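Local coordinates for protein ArCE4A (PDB 5LFZ) that is a CE4-family polysaccharide deacetylase that probably removes acetyl groups from N-acetylated glycans with the help of a bound metal ion, at residues E45-V57 with V187-V200. Numbering follows the deposited sequence.
Sequences ELSEQHTPATFFV and VSKLHDAGYTLVTV
In the NodB homology domain, the loop and strand after helix 39-48 meet the segment from helix 177-192 to the start of helix 200-203: T51, P52 and T54 lie against L197, T199 and V200, while Q49 reaches V187. The one direct hydrogen bond between the two segments runs from V200 N to T54 OG1, 3.1 Å with an N-H...O angle of 153°. T54 holds OG1 anti to its own carbonyl carbon (chi1 -54°), which sets the hydroxyl over the start of helix 200-203, and V200 CG2 packs beside it, 3.8 Å from T54 CB. Beside this bond, one water links T54 OG1 to V198 O, and a second lies within bonding distance of both P52 O and V198 O. P52 CG and CD rest against L197 O, CG at 3.5 Å. T51 splits its branches. Its CG2 presses tightly on L197 CD1 at 3.5 Å, whereas OG1 donates to Q49 O (2.9 Å) from well above the carbonyl plane and also touches V187 CG1. Q49 runs extended past V187, OE1 lying 3.2 Å from V187 CG1; its NE2 bonds to P184 O, and a water joins OE1 to H191 ND1 at the ring edge. Schellman turns at H50 and G194 end helices 39-48 and 177-192. Strands 54-57 and 196-197 both pair with strand 26-32, as in the distorted (beta/alpha) barrel of CE4 deacetylases.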
ATOM      1  N   GLU A  45      12.840  -8.833   4.557  1.00 29.03           N
ATOM      2  CA  GLU A  45      12.449  -9.943   3.691  1.00 29.49           C
ATOM      3  C   GLU A  45      12.298  -9.492   2.241  1.00 30.04           C
ATOM      4  O   GLU A  45      12.736 -10.183   1.320  1.00 31.95           O
ATOM      5  CB  GLU A  45      11.144 -10.580   4.176  1.00 33.56           C
ATOM      6  CG  GLU A  45      11.220 -11.222   5.560  1.00 38.42           C
ATOM      7  CD  GLU A  45      12.220 -12.363   5.637  1.00 53.47           C
ATOM      8  OE1 GLU A  45      12.503 -12.993   4.593  1.00 53.30           O
ATOM      9  OE2 GLU A  45      12.724 -12.636   6.748  1.00 58.54           O
ATOM     10  N   LEU A  46      11.679  -8.332   2.042  1.00 27.19           N
ATOM     11  CA  LEU A  46      11.519  -7.779   0.704  1.00 27.17           C
ATOM     12  C   LEU A  46      12.876  -7.515   0.062  1.00 31.53           C
ATOM     13  O   LEU A  46      13.078  -7.800  -1.120  1.00 34.45           O
ATOM     14  CB  LEU A  46      10.684  -6.500   0.752  1.00 25.98           C
ATOM     15  CG  LEU A  46       9.201  -6.752   1.027  1.00 23.93           C
ATOM     16  CD1 LEU A  46       8.494  -5.430   1.314  1.00 24.60           C
ATOM     17  CD2 LEU A  46       8.556  -7.466  -0.156  1.00 25.36           C
ATOM     18  N   SER A  47      13.804  -6.991   0.856  1.00 32.57           N
ATOM     19  CA  SER A  47      15.166  -6.749   0.399  1.00 32.08           C
ATOM     20  C   SER A  47      15.850  -8.042  -0.035  1.00 34.29           C
ATOM     21  O   SER A  47      16.514  -8.082  -1.071  1.00 41.02           O
ATOM     22  CB  SER A  47      15.982  -6.072   1.501  1.00 37.82           C
ATOM     23  OG  SER A  47      17.336  -5.919   1.113  1.00 46.04           O
ATOM     24  N   GLU A  48      15.678  -9.098   0.753  1.00 35.63           N
ATOM     25  CA  GLU A  48      16.333 -10.373   0.474  1.00 40.73           C
ATOM     26  C   GLU A  48      15.923 -10.946  -0.878  1.00 38.96           C
ATOM     27  O   GLU A  48      16.684 -11.685  -1.501  1.00 41.87           O
ATOM     28  CB  GLU A  48      16.038 -11.377   1.592  1.00 46.49           C
ATOM     29  CG  GLU A  48      16.877 -11.145   2.843  1.00 58.56           C
ATOM     30  CD  GLU A  48      16.458 -12.013   4.014  1.00 68.30           C
ATOM     31  OE1 GLU A  48      16.344 -11.480   5.138  1.00 68.39           O
ATOM     32  OE2 GLU A  48      16.246 -13.229   3.812  1.00 71.48           O
ATOM     33  N   GLN A  49      14.732 -10.594  -1.350  1.00 40.20           N
ATOM     34  CA  GLN A  49      14.294 -11.079  -2.650  1.00 42.41           C
ATOM     35  C   GLN A  49      14.120  -9.953  -3.662  1.00 40.43           C
ATOM     36  O   GLN A  49      13.384 -10.102  -4.636  1.00 38.59           O
ATOM     37  CB  GLN A  49      12.998 -11.872  -2.509  1.00 51.13           C
ATOM     38  CG  GLN A  49      13.135 -13.055  -1.569  1.00 51.02           C
ATOM     39  CD  GLN A  49      11.969 -14.007  -1.653  1.00 47.36           C
ATOM     40  OE1 GLN A  49      11.501 -14.342  -2.741  1.00 53.62           O
ATOM     41  NE2 GLN A  49      11.491 -14.455  -0.501  1.00 45.11           N
ATOM     42  N   HIS A  50      14.815  -8.839  -3.422  1.00 43.47           N
ATOM     43  CA  HIS A  50      14.887  -7.717  -4.359  1.00 47.72           C
ATOM     44  C   HIS A  50      13.502  -7.313  -4.860  1.00 43.03           C
ATOM     45  O   HIS A  50      13.268  -7.178  -6.060  1.00 46.39           O
ATOM     46  CB  HIS A  50      15.801  -8.073  -5.538  1.00 59.73           C
ATOM     47  CG  HIS A  50      16.079  -6.925  -6.461  1.00 76.35           C
ATOM     48  ND1 HIS A  50      15.880  -7.001  -7.823  1.00 82.85           N
ATOM     49  CD2 HIS A  50      16.534  -5.673  -6.217  1.00 82.12           C
ATOM     50  CE1 HIS A  50      16.204  -5.848  -8.379  1.00 85.09           C
ATOM     51  NE2 HIS A  50      16.604  -5.025  -7.426  1.00 84.86           N
ATOM     52  N   THR A  51      12.578  -7.130  -3.926  1.00 31.81           N
ATOM     53  CA  THR A  51      11.196  -6.871  -4.282  1.00 27.53           C
ATOM     54  C   THR A  51      10.704  -5.575  -3.667  1.00 28.68           C
ATOM     55  O   THR A  51      10.854  -5.365  -2.461  1.00 25.51           O
ATOM     56  CB  THR A  51      10.281  -8.022  -3.828  1.00 27.70           C
ATOM     57  OG1 THR A  51      10.610  -9.211  -4.558  1.00 33.22           O
ATOM     58  CG2 THR A  51       8.827  -7.669  -4.063  1.00 28.99           C
ATOM     59  N   PRO A  52      10.119  -4.693  -4.495  1.00 24.76           N
ATOM     60  CA  PRO A  52       9.523  -3.455  -4.001  1.00 26.89           C
ATOM     61  C   PRO A  52       8.076  -3.658  -3.596  1.00 24.66           C
ATOM     62  O   PRO A  52       7.416  -4.576  -4.081  1.00 25.35           O
ATOM     63  CB  PRO A  52       9.616  -2.525  -5.204  1.00 27.80           C
ATOM     64  CG  PRO A  52       9.412  -3.454  -6.371  1.00 26.18           C
ATOM     65  CD  PRO A  52      10.027  -4.793  -5.965  1.00 27.45           C
ATOM     66  N   ALA A  53       7.594  -2.808  -2.703  1.00 22.15           N
ATOM     67  CA  ALA A  53       6.203  -2.851  -2.292  1.00 19.27           C
ATOM     68  C   ALA A  53       5.716  -1.432  -2.048  1.00 22.89           C
ATOM     69  O   ALA A  53       6.508  -0.488  -2.059  1.00 23.19           O
ATOM     70  CB  ALA A  53       6.032  -3.712  -1.041  1.00 23.91           C
ATOM     71  N   THR A  54       4.412  -1.287  -1.846  1.00 21.10           N
ATOM     72  CA  THR A  54       3.815   0.012  -1.566  1.00 22.44           C
ATOM     73  C   THR A  54       3.194  -0.038  -0.178  1.00 19.17           C
ATOM     74  O   THR A  54       2.414  -0.943   0.129  1.00 21.59           O
ATOM     75  CB  THR A  54       2.764   0.376  -2.618  1.00 18.82           C
ATOM     76  OG1 THR A  54       3.361   0.279  -3.916  1.00 20.22           O
ATOM     77  CG2 THR A  54       2.226   1.797  -2.403  1.00 21.40           C
ATOM     78  N   PHE A  55       3.573   0.916   0.660  1.00 20.28           N
ATOM     79  CA  PHE A  55       3.120   0.962   2.038  1.00 18.99           C
ATOM     80  C   PHE A  55       2.158   2.114   2.235  1.00 20.86           C
ATOM     81  O   PHE A  55       2.544   3.275   2.119  1.00 20.34           O
ATOM     82  CB  PHE A  55       4.317   1.091   2.989  1.00 18.45           C
ATOM     83  CG  PHE A  55       5.234  -0.099   2.969  1.00 17.86           C
ATOM     84  CD1 PHE A  55       6.288  -0.175   2.071  1.00 23.03           C
ATOM     85  CD2 PHE A  55       5.027  -1.153   3.846  1.00 21.38           C
ATOM     86  CE1 PHE A  55       7.124  -1.282   2.053  1.00 24.42           C
ATOM     87  CE2 PHE A  55       5.861  -2.258   3.833  1.00 24.51           C
ATOM     88  CZ  PHE A  55       6.914  -2.321   2.931  1.00 22.47           C
ATOM     89  N   PHE A  56       0.893   1.802   2.488  1.00 20.52           N
ATOM     90  CA  PHE A  56      -0.080   2.839   2.795  1.00 21.75           C
ATOM     91  C   PHE A  56      -0.077   3.078   4.297  1.00 17.58           C
ATOM     92  O   PHE A  56      -0.664   2.322   5.071  1.00 21.41           O
ATOM     93  CB  PHE A  56      -1.455   2.455   2.279  1.00 20.69           C
ATOM     94  CG  PHE A  56      -1.536   2.456   0.785  1.00 19.84           C
ATOM     95  CD1 PHE A  56      -1.319   1.297   0.056  1.00 23.57           C
ATOM     96  CD2 PHE A  56      -1.786   3.635   0.102  1.00 18.97           C
ATOM     97  CE1 PHE A  56      -1.382   1.306  -1.324  1.00 20.42           C
ATOM     98  CE2 PHE A  56      -1.856   3.655  -1.277  1.00 23.30           C
ATOM     99  CZ  PHE A  56      -1.644   2.494  -1.997  1.00 21.66           C
ATOM    100  N   VAL A  57       0.605   4.142   4.702  1.00 19.00           N
ATOM    101  CA  VAL A  57       0.926   4.338   6.108  1.00 22.71           C
ATOM    102  C   VAL A  57      -0.097   5.190   6.856  1.00 26.11           C
ATOM    103  O   VAL A  57      -0.718   6.096   6.293  1.00 25.45           O
ATOM    104  CB  VAL A  57       2.317   4.976   6.270  1.00 20.61           C
ATOM    105  CG1 VAL A  57       3.383   4.050   5.743  1.00 23.63           C
ATOM    106  CG2 VAL A  57       2.391   6.342   5.556  1.00 20.63           C
ATOM    107  N   VAL A 187       6.350 -13.917  -2.261  1.00 25.19           N
ATOM    108  CA  VAL A 187       7.195 -13.412  -3.336  1.00 24.95           C
ATOM    109  C   VAL A 187       7.690 -14.555  -4.223  1.00 28.51           C
ATOM    110  O   VAL A 187       7.616 -14.476  -5.450  1.00 28.81           O
ATOM    111  CB  VAL A 187       8.392 -12.631  -2.781  1.00 30.61           C
ATOM    112  CG1 VAL A 187       9.342 -12.236  -3.900  1.00 31.51           C
ATOM    113  CG2 VAL A 187       7.907 -11.403  -2.037  1.00 27.54           C
ATOM    114  N   SER A 188       8.190 -15.615  -3.595  1.00 28.02           N
ATOM    115  CA  SER A 188       8.688 -16.775  -4.333  1.00 30.01           C
ATOM    116  C   SER A 188       7.622 -17.339  -5.262  1.00 27.03           C
ATOM    117  O   SER A 188       7.882 -17.597  -6.437  1.00 29.91           O
ATOM    118  CB  SER A 188       9.160 -17.869  -3.375  1.00 37.34           C
ATOM    119  OG  SER A 188      10.303 -17.446  -2.653  1.00 46.99           O
ATOM    120  N   LYS A 189       6.418 -17.520  -4.732  1.00 27.32           N
ATOM    121  CA  LYS A 189       5.339 -18.102  -5.519  1.00 28.91           C
ATOM    122  C   LYS A 189       4.831 -17.166  -6.615  1.00 24.26           C
ATOM    123  O   LYS A 189       4.496 -17.625  -7.705  1.00 24.91           O
ATOM    124  CB  LYS A 189       4.186 -18.525  -4.609  1.00 31.52           C
ATOM    125  CG  LYS A 189       4.456 -19.849  -3.891  1.00 34.37           C
ATOM    126  CD  LYS A 189       3.318 -20.246  -2.972  1.00 38.34           C
ATOM    127  CE  LYS A 189       3.591 -21.589  -2.314  1.00 43.02           C
ATOM    128  NZ  LYS A 189       3.572 -22.704  -3.296  1.00 48.88           N
ATOM    129  N   LEU A 190       4.778 -15.864  -6.347  1.00 25.28           N
ATOM    130  CA  LEU A 190       4.346 -14.930  -7.384  1.00 22.50           C
ATOM    131  C   LEU A 190       5.376 -14.878  -8.513  1.00 27.03           C
ATOM    132  O   LEU A 190       5.018 -14.846  -9.692  1.00 25.52           O
ATOM    133  CB  LEU A 190       4.108 -13.530  -6.800  1.00 23.54           C
ATOM    134  CG  LEU A 190       2.823 -13.396  -5.974  1.00 24.34           C
ATOM    135  CD1 LEU A 190       2.803 -12.065  -5.243  1.00 28.66           C
ATOM    136  CD2 LEU A 190       1.583 -13.558  -6.857  1.00 25.31           C
ATOM    137  N   HIS A 191       6.657 -14.888  -8.156  1.00 26.93           N
ATOM    138  CA  HIS A 191       7.710 -14.992  -9.162  1.00 25.60           C
ATOM    139  C   HIS A 191       7.593 -16.286  -9.960  1.00 26.04           C
ATOM    140  O   HIS A 191       7.682 -16.281 -11.186  1.00 27.46           O
ATOM    141  CB  HIS A 191       9.088 -14.919  -8.513  1.00 27.89           C
ATOM    142  CG  HIS A 191       9.522 -13.529  -8.169  1.00 25.69           C
ATOM    143  ND1 HIS A 191      10.548 -13.266  -7.288  1.00 28.00           N
ATOM    144  CD2 HIS A 191       9.073 -12.324  -8.596  1.00 27.23           C
ATOM    145  CE1 HIS A 191      10.715 -11.959  -7.188  1.00 28.01           C
ATOM    146  NE2 HIS A 191       9.831 -11.365  -7.969  1.00 28.69           N
ATOM    147  N   ASP A 192       7.396 -17.397  -9.260  1.00 27.31           N
ATOM    148  CA  ASP A 192       7.311 -18.690  -9.920  1.00 25.43           C
ATOM    149  C   ASP A 192       6.070 -18.755 -10.813  1.00 25.21           C
ATOM    150  O   ASP A 192       6.027 -19.515 -11.778  1.00 29.47           O
ATOM    151  CB  ASP A 192       7.290 -19.816  -8.890  1.00 30.04           C
ATOM    152  CG  ASP A 192       7.483 -21.174  -9.518  1.00 29.22           C
ATOM    153  OD1 ASP A 192       8.223 -21.271 -10.517  1.00 30.91           O
ATOM    154  OD2 ASP A 192       6.902 -22.150  -9.012  1.00 27.18           O
ATOM    155  N   ALA A 193       5.072 -17.938 -10.493  1.00 27.46           N
ATOM    156  CA  ALA A 193       3.846 -17.886 -11.277  1.00 28.68           C
ATOM    157  C   ALA A 193       3.968 -16.928 -12.469  1.00 29.64           C
ATOM    158  O   ALA A 193       3.014 -16.756 -13.236  1.00 30.06           O
ATOM    159  CB  ALA A 193       2.677 -17.482 -10.393  1.00 29.25           C
ATOM    160  N   GLY A 194       5.138 -16.309 -12.616  1.00 26.81           N
ATOM    161  CA  GLY A 194       5.452 -15.506 -13.790  1.00 26.58           C
ATOM    162  C   GLY A 194       5.246 -14.008 -13.651  1.00 27.53           C
ATOM    163  O   GLY A 194       5.327 -13.272 -14.636  1.00 28.61           O
ATOM    164  N   TYR A 195       4.991 -13.550 -12.430  1.00 26.66           N
ATOM    165  CA  TYR A 195       4.732 -12.133 -12.193  1.00 26.82           C
ATOM    166  C   TYR A 195       5.983 -11.335 -11.880  1.00 27.24           C
ATOM    167  O   TYR A 195       6.958 -11.854 -11.331  1.00 28.65           O
ATOM    168  CB  TYR A 195       3.732 -11.962 -11.049  1.00 24.35           C
ATOM    169  CG  TYR A 195       2.390 -12.569 -11.352  1.00 29.25           C
ATOM    170  CD1 TYR A 195       1.551 -12.001 -12.298  1.00 38.88           C
ATOM    171  CD2 TYR A 195       1.965 -13.716 -10.704  1.00 32.06           C
ATOM    172  CE1 TYR A 195       0.317 -12.560 -12.586  1.00 44.07           C
ATOM    173  CE2 TYR A 195       0.738 -14.281 -10.983  1.00 36.50           C
ATOM    174  CZ  TYR A 195      -0.081 -13.704 -11.926  1.00 40.40           C
ATOM    175  OH  TYR A 195      -1.301 -14.276 -12.205  1.00 39.97           O
ATOM    176  N   THR A 196       5.935 -10.056 -12.240  1.00 23.67           N
ATOM    177  CA  THR A 196       6.952  -9.088 -11.869  1.00 28.36           C
ATOM    178  C   THR A 196       6.333  -8.173 -10.825  1.00 25.73           C
ATOM    179  O   THR A 196       5.224  -7.685 -11.011  1.00 25.15           O
ATOM    180  CB  THR A 196       7.439  -8.286 -13.081  1.00 24.58           C
ATOM    181  OG1 THR A 196       8.125  -9.164 -13.985  1.00 27.31           O
ATOM    182  CG2 THR A 196       8.381  -7.157 -12.656  1.00 27.49           C
ATOM    183  N   LEU A 197       7.032  -7.978  -9.712  1.00 22.56           N
ATOM    184  CA  LEU A 197       6.464  -7.244  -8.588  1.00 21.79           C
ATOM    185  C   LEU A 197       6.911  -5.793  -8.675  1.00 23.12           C
ATOM    186  O   LEU A 197       8.101  -5.510  -8.815  1.00 25.43           O
ATOM    187  CB  LEU A 197       6.885  -7.881  -7.266  1.00 26.87           C
ATOM    188  CG  LEU A 197       6.612  -9.392  -7.208  1.00 31.24           C
ATOM    189  CD1 LEU A 197       7.053 -10.005  -5.895  1.00 36.13           C
ATOM    190  CD2 LEU A 197       5.150  -9.673  -7.428  1.00 36.84           C
ATOM    191  N   VAL A 198       5.949  -4.876  -8.611  1.00 21.54           N
ATOM    192  CA  VAL A 198       6.219  -3.459  -8.857  1.00 21.78           C
ATOM    193  C   VAL A 198       5.544  -2.567  -7.823  1.00 22.84           C
ATOM    194  O   VAL A 198       4.669  -3.014  -7.092  1.00 24.35           O
ATOM    195  CB  VAL A 198       5.733  -3.016 -10.260  1.00 23.59           C
ATOM    196  CG1 VAL A 198       6.441  -3.792 -11.363  1.00 26.75           C
ATOM    197  CG2 VAL A 198       4.213  -3.154 -10.375  1.00 28.67           C
ATOM    198  N   THR A 199       5.945  -1.299  -7.773  1.00 22.70           N
ATOM    199  CA  THR A 199       5.240  -0.332  -6.939  1.00 23.32           C
ATOM    200  C   THR A 199       3.959   0.084  -7.649  1.00 21.87           C
ATOM    201  O   THR A 199       3.798  -0.175  -8.838  1.00 25.16           O
ATOM    202  CB  THR A 199       6.086   0.917  -6.654  1.00 24.60           C
ATOM    203  OG1 THR A 199       6.391   1.573  -7.890  1.00 26.61           O
ATOM    204  CG2 THR A 199       7.378   0.539  -5.939  1.00 24.09           C
ATOM    205  N   VAL A 200       3.050   0.721  -6.921  1.00 23.09           N
ATOM    206  CA  VAL A 200       1.797   1.179  -7.504  1.00 24.63           C
ATOM    207  C   VAL A 200       2.066   2.176  -8.630  1.00 26.64           C
ATOM    208  O   VAL A 200       1.409   2.148  -9.677  1.00 27.62           O
ATOM    209  CB  VAL A 200       0.884   1.802  -6.420  1.00 23.01           C
ATOM    210  CG1 VAL A 200      -0.259   2.570  -7.043  1.00 25.11           C
ATOM    211  CG2 VAL A 200       0.355   0.711  -5.489  1.00 24.05           C
TER
HETATM  212  O   HOH W   1      11.849 -15.131  -5.868  1.00 47.36           O
HETATM  213  O   HOH W   2       5.065  -5.266  -5.385  1.00 24.16           O
HETATM  214  O   HOH W   3       3.449  -2.260  -4.734  1.00 23.98           O